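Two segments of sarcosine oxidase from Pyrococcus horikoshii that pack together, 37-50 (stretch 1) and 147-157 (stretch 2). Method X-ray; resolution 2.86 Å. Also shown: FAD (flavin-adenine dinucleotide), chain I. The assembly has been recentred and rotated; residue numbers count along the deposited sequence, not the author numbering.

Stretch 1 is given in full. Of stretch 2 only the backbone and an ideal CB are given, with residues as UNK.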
# COMPACT_ATOMS: atom_id res chain seq x y z
N ARG B 37 -18.98 -22.26 22.97
CA ARG B 37 -19.73 -21.78 21.81
C ARG B 37 -21.23 -21.76 22.12
O ARG B 37 -21.65 -21.05 23.03
CB ARG B 37 -19.35 -22.54 20.52
CG ARG B 37 -18.23 -21.83 19.74
CD ARG B 37 -17.37 -22.73 18.83
NE ARG B 37 -18.12 -23.54 17.85
CZ ARG B 37 -18.96 -23.06 16.92
NH1 ARG B 37 -19.57 -23.90 16.08
NH2 ARG B 37 -19.22 -21.75 16.83
N PHE B 38 -22.06 -22.52 21.39
CA PHE B 38 -23.48 -22.63 21.75
C PHE B 38 -23.82 -24.04 22.24
O PHE B 38 -23.11 -25.00 21.92
CB PHE B 38 -24.41 -22.20 20.61
CG PHE B 38 -24.22 -22.97 19.33
CD1 PHE B 38 -24.98 -24.10 19.07
CD2 PHE B 38 -23.31 -22.54 18.37
CE1 PHE B 38 -24.82 -24.81 17.88
CE2 PHE B 38 -23.14 -23.26 17.18
CZ PHE B 38 -23.91 -24.38 16.94
N ILE B 39 -24.89 -24.15 23.03
CA ILE B 39 -25.37 -25.46 23.48
C ILE B 39 -25.54 -26.37 22.26
O ILE B 39 -26.28 -26.04 21.32
CB ILE B 39 -26.73 -25.36 24.26
CG1 ILE B 39 -26.66 -24.36 25.43
CG2 ILE B 39 -27.20 -26.73 24.73
CD1 ILE B 39 -25.65 -24.68 26.53
N GLY B 40 -24.82 -27.49 22.26
CA GLY B 40 -24.96 -28.49 21.22
C GLY B 40 -24.12 -28.32 19.97
O GLY B 40 -24.27 -29.09 19.03
N SER B 41 -23.26 -27.30 19.93
CA SER B 41 -22.19 -27.25 18.92
C SER B 41 -21.21 -28.36 19.25
O SER B 41 -21.35 -29.03 20.28
CB SER B 41 -21.47 -25.90 18.93
OG SER B 41 -21.34 -25.38 20.24
N GLY B 42 -20.20 -28.58 18.43
CA GLY B 42 -19.33 -29.70 18.74
C GLY B 42 -19.91 -30.98 18.16
O GLY B 42 -20.75 -30.92 17.25
N SER B 43 -19.46 -32.12 18.68
CA SER B 43 -19.78 -33.42 18.09
C SER B 43 -21.28 -33.70 18.01
O SER B 43 -21.78 -34.18 16.99
CB SER B 43 -19.02 -34.54 18.81
OG SER B 43 -17.64 -34.48 18.51
N THR B 44 -21.99 -33.36 19.08
CA THR B 44 -23.44 -33.41 19.11
C THR B 44 -24.07 -32.73 17.89
O THR B 44 -25.09 -33.18 17.36
CB THR B 44 -23.93 -32.76 20.41
OG1 THR B 44 -23.28 -33.40 21.52
CG2 THR B 44 -25.45 -32.88 20.57
N PHE B 45 -23.46 -31.66 17.42
CA PHE B 45 -23.96 -30.97 16.26
C PHE B 45 -23.65 -31.70 14.96
O PHE B 45 -24.29 -31.46 13.94
CB PHE B 45 -23.37 -29.56 16.21
CG PHE B 45 -24.15 -28.61 15.37
CD1 PHE B 45 -25.35 -28.08 15.83
CD2 PHE B 45 -23.69 -28.26 14.10
CE1 PHE B 45 -26.09 -27.18 15.03
CE2 PHE B 45 -24.41 -27.37 13.30
CZ PHE B 45 -25.61 -26.83 13.76
N ARG B 46 -22.67 -32.60 15.00
CA ARG B 46 -22.19 -33.28 13.80
C ARG B 46 -22.58 -34.76 13.81
O ARG B 46 -22.29 -35.52 12.88
CB ARG B 46 -20.67 -33.12 13.69
CG ARG B 46 -20.28 -31.74 13.23
CD ARG B 46 -19.12 -31.16 14.01
NE ARG B 46 -18.97 -29.73 13.76
CZ ARG B 46 -18.52 -29.19 12.61
NH1 ARG B 46 -18.44 -27.87 12.50
NH2 ARG B 46 -18.16 -29.94 11.58
N CYS B 47 -23.30 -35.12 14.87
CA CYS B 47 -23.64 -36.48 15.23
C CYS B 47 -24.65 -37.15 14.32
O CYS B 47 -25.52 -36.49 13.72
CB CYS B 47 -24.19 -36.44 16.64
SG CYS B 47 -24.60 -38.03 17.30
N GLY B 48 -24.55 -38.48 14.24
CA GLY B 48 -25.54 -39.33 13.57
C GLY B 48 -26.82 -39.41 14.39
O GLY B 48 -27.07 -38.56 15.24
N THR B 49 -27.65 -40.41 14.15
CA THR B 49 -28.90 -40.42 14.91
C THR B 49 -29.06 -41.53 15.99
O THR B 49 -30.18 -41.99 16.21
CB THR B 49 -30.18 -40.20 13.99
OG1 THR B 49 -30.16 -41.08 12.87
CG2 THR B 49 -30.25 -38.76 13.47
N GLY B 50 -27.97 -41.91 16.69
CA GLY B 50 -27.99 -42.83 17.89
C GLY B 50 -28.60 -44.11 17.40
O GLY B 50 -28.43 -44.39 16.22
N UNK B 147 -32.92 -36.88 16.66
CA UNK B 147 -32.06 -35.78 16.22
C UNK B 147 -31.27 -35.20 17.40
O UNK B 147 -31.85 -34.63 18.33
CB UNK B 147 -32.90 -34.69 15.55
N UNK B 148 -29.92 -35.35 17.36
CA UNK B 148 -29.13 -34.95 18.51
C UNK B 148 -29.31 -33.48 18.86
O UNK B 148 -29.27 -33.13 20.04
CB UNK B 148 -27.65 -35.24 18.25
N UNK B 149 -29.54 -32.62 17.86
CA UNK B 149 -29.71 -31.20 18.16
C UNK B 149 -31.06 -30.91 18.80
O UNK B 149 -31.14 -30.21 19.82
CB UNK B 149 -29.55 -30.37 16.88
N UNK B 150 -32.12 -31.44 18.19
CA UNK B 150 -33.44 -31.34 18.76
C UNK B 150 -33.45 -31.79 20.22
O UNK B 150 -33.91 -31.04 21.09
CB UNK B 150 -34.43 -32.17 17.94
N UNK B 151 -32.91 -32.98 20.47
CA UNK B 151 -32.90 -33.58 21.81
C UNK B 151 -32.08 -32.80 22.84
O UNK B 151 -32.46 -32.71 24.01
CB UNK B 151 -32.36 -35.01 21.72
N UNK B 152 -30.96 -32.23 22.41
CA UNK B 152 -30.11 -31.47 23.31
C UNK B 152 -30.80 -30.18 23.73
O UNK B 152 -30.84 -29.85 24.92
CB UNK B 152 -28.76 -31.17 22.65
N UNK B 153 -31.35 -29.45 22.76
CA UNK B 153 -32.03 -28.19 23.01
C UNK B 153 -33.21 -28.38 23.97
O UNK B 153 -33.45 -27.53 24.84
CB UNK B 153 -32.51 -27.58 21.69
N UNK B 154 -33.90 -29.51 23.81
CA UNK B 154 -35.02 -29.89 24.66
C UNK B 154 -34.57 -30.08 26.11
O UNK B 154 -35.02 -29.35 27.01
CB UNK B 154 -35.67 -31.17 24.14
N UNK B 155 -33.66 -31.02 26.33
CA UNK B 155 -33.05 -31.20 27.65
C UNK B 155 -32.51 -29.89 28.19
O UNK B 155 -32.59 -29.64 29.38
CB UNK B 155 -31.93 -32.24 27.59
N UNK B 156 -31.96 -29.06 27.32
CA UNK B 156 -31.44 -27.77 27.71
C UNK B 156 -32.51 -26.86 28.34
O UNK B 156 -32.32 -26.40 29.47
CB UNK B 156 -30.82 -27.08 26.49
N UNK B 157 -33.63 -26.64 27.64
CA UNK B 157 -34.66 -25.70 28.14
C UNK B 157 -35.34 -26.20 29.40
O UNK B 157 -35.79 -25.40 30.22
CB UNK B 157 -35.72 -25.45 27.06
PA FAD I . -19.59 -32.56 22.57
O1A FAD I . -18.39 -32.27 21.72
O2A FAD I . -20.94 -32.62 21.90
O5B FAD I . -19.61 -31.52 23.79
C5B FAD I . -18.41 -31.02 24.34
C4B FAD I . -18.57 -29.51 24.43
O4B FAD I . -17.57 -28.98 25.29
C3B FAD I . -18.42 -28.81 23.09
O3B FAD I . -19.67 -28.20 22.71
C2B FAD I . -17.33 -27.78 23.31
O2B FAD I . -17.64 -26.48 22.84
C1B FAD I . -17.24 -27.69 24.81
N9A FAD I . -15.90 -27.24 25.25
C8A FAD I . -14.70 -27.68 24.85
N7A FAD I . -13.74 -26.97 25.50
C5A FAD I . -14.36 -26.09 26.30
C6A FAD I . -13.92 -25.12 27.20
N6A FAD I . -12.59 -24.93 27.40
N1A FAD I . -14.83 -24.38 27.87
C2A FAD I . -16.15 -24.56 27.69
N3A FAD I . -16.61 -25.49 26.83
C4A FAD I . -15.73 -26.26 26.14
N1 FAD I . -23.04 -41.00 18.90
C2 FAD I . -24.12 -41.80 19.02
O2 FAD I . -24.47 -42.16 20.16
N3 FAD I . -24.84 -42.21 17.96
C4 FAD I . -24.53 -41.84 16.70
O4 FAD I . -25.21 -42.23 15.72
C4X FAD I . -23.42 -41.04 16.49
N5 FAD I . -23.03 -40.63 15.25
C5X FAD I . -21.94 -39.83 15.10
C6 FAD I . -21.58 -39.43 13.80
C7 FAD I . -20.47 -38.60 13.61
C7M FAD I . -20.09 -38.18 12.20
C8 FAD I . -19.72 -38.18 14.72
C8M FAD I . -18.54 -37.30 14.57
C9 FAD I . -20.08 -38.57 16.00
C9A FAD I . -21.19 -39.40 16.21
N10 FAD I . -21.52 -39.76 17.47
C10 FAD I . -22.64 -40.60 17.68
C1' FAD I . -20.70 -39.32 18.60
C2' FAD I . -21.43 -38.28 19.41
O2' FAD I . -21.51 -37.11 18.61
C3' FAD I . -20.60 -37.97 20.63
O3' FAD I . -20.34 -39.19 21.35
C4' FAD I . -21.35 -37.00 21.52
O4' FAD I . -21.66 -35.78 20.82
C5' FAD I . -20.52 -36.66 22.75
O5' FAD I . -21.21 -35.59 23.38
P FAD I . -20.40 -34.64 24.36
O1P FAD I . -19.58 -35.53 25.25
O2P FAD I . -21.39 -33.66 24.92
O3P FAD I . -19.37 -33.95 23.33

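Position 147 lies just before a helix, its CA-to-CB bond turned away from stretch 1. That suits a capping residue, Asp, Ser, Thr or Asn, whose side chain can accept a free amide of the first turn. It is Asp147: Asp147 OD1 accepts from the N of position 150 at 2.7 Å, while Asp147 CA sits 4.4 Å from Thr49 CG2.

Position 148 opens the helix with phi near -59° and points toward stretch 1, its ideal CB 3.4 Å from Thr44 O and 4.0 Å from Cys47 CB. The space is shallow and lined by carbonyls, so something compact fits: Ala, Ser, Val, or a proline, which the first turn of a helix tolerates well. Pro148 fills it. Pro148 CG reaches 3.0 Å from Gly48 O and 3.7 Å from Cys47 SG, so the ring packs against Cys47 and Gly48, which also touch the flavin.

At 149 the bond points sideways, and the ideal CB stays 4.9 Å from Phe45 CD1. A long apolar side chain, Leu, Met or an aromatic, could reach the rings of Phe38 and Phe45. Phe149, with chi1 t, does so: the edge of Phe45 meets its face, centroids 5.3 Å apart and planes at 85°. Phe149 CE2 lies 4.1 Å from Phe38 CE1 and, at the ring edge, 3.5 Å from Ile39 O. An ideal CB on Gly40 would lie 3.1 Å from Phe149 CE2, although the backbone angles of Gly40 already call for glycine.

Positions 150 and 151 are out of reach of stretch 1, which therefore leaves their choice open beyond a liking for helix; they are Glu150 and Ala151.

Position 152 points toward stretch 1, its ideal CB 4.3 Å from Thr44 CG2 and 4.9 Å from Gly40 CA. A small or beta-branched residue suits: Ala, Ser, Val or Thr. Thr152 CG2 lies 4.0 Å from Ile39 CG2, and Thr152 OG1, 3.2 Å from Thr44 CG2, donates to Pro148 O at 2.6 Å, so the hydroxyl is satisfied within its own helix.

Position 153 points sideways with no stretch 1 atom near its ideal CB, and many residues would do. Thr153 OG1 donates to Phe149 O at 3.1 Å.

Positions 154 and 155 are again out of reach; stretch 1 sets no limit here, and any helix-compatible residue would do. They are Ala154 and Phe155.

Position 156 points toward stretch 1, one turn on from 152, with Ile39 CG2 already 4.0 Å from the ideal CB. A small apolar residue is enough, and Ala156 CB lies 4.0 Å from Ile39 CG2.

Position 157, out of reach, is equally unconstrained by stretch 1; it is Val157.

Stretch 2, residues 147-157: DPFEATTAFAV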
# COMPACT_ATOMS: atom_id res chain seq x y z
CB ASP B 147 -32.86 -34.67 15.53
CG ASP B 147 -31.98 -33.53 15.02
OD1 ASP B 147 -31.90 -32.49 15.72
OD2 ASP B 147 -31.35 -33.69 13.94
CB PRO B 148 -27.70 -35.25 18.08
CG PRO B 148 -27.85 -36.32 17.09
CD PRO B 148 -29.06 -35.92 16.31
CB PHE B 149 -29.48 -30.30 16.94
CG PHE B 149 -29.29 -28.85 17.31
CD1 PHE B 149 -30.18 -27.88 16.87
CD2 PHE B 149 -28.25 -28.47 18.18
CE1 PHE B 149 -30.02 -26.55 17.24
CE2 PHE B 149 -28.09 -27.15 18.55
CZ PHE B 149 -28.97 -26.19 18.08
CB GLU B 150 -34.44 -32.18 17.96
CG GLU B 150 -35.86 -31.69 18.14
CD GLU B 150 -36.95 -32.70 17.76
OE1 GLU B 150 -36.68 -33.67 17.00
OE2 GLU B 150 -38.09 -32.51 18.24
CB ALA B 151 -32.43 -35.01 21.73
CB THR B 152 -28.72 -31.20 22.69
OG1 THR B 152 -28.14 -32.45 22.29
CG2 THR B 152 -27.80 -30.55 23.69
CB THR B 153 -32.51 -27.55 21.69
OG1 THR B 153 -31.39 -27.34 20.84
CG2 THR B 153 -33.17 -26.21 21.95
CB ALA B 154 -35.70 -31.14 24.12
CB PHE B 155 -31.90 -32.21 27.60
CG PHE B 155 -32.33 -33.64 27.56
CD1 PHE B 155 -32.96 -34.21 28.66
CD2 PHE B 155 -32.07 -34.43 26.45
CE1 PHE B 155 -33.35 -35.55 28.64
CE2 PHE B 155 -32.45 -35.77 26.40
CZ PHE B 155 -33.10 -36.33 27.50
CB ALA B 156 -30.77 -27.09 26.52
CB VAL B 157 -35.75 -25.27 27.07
CG1 VAL B 157 -35.12 -24.98 25.70
CG2 VAL B 157 -36.86 -26.30 26.95
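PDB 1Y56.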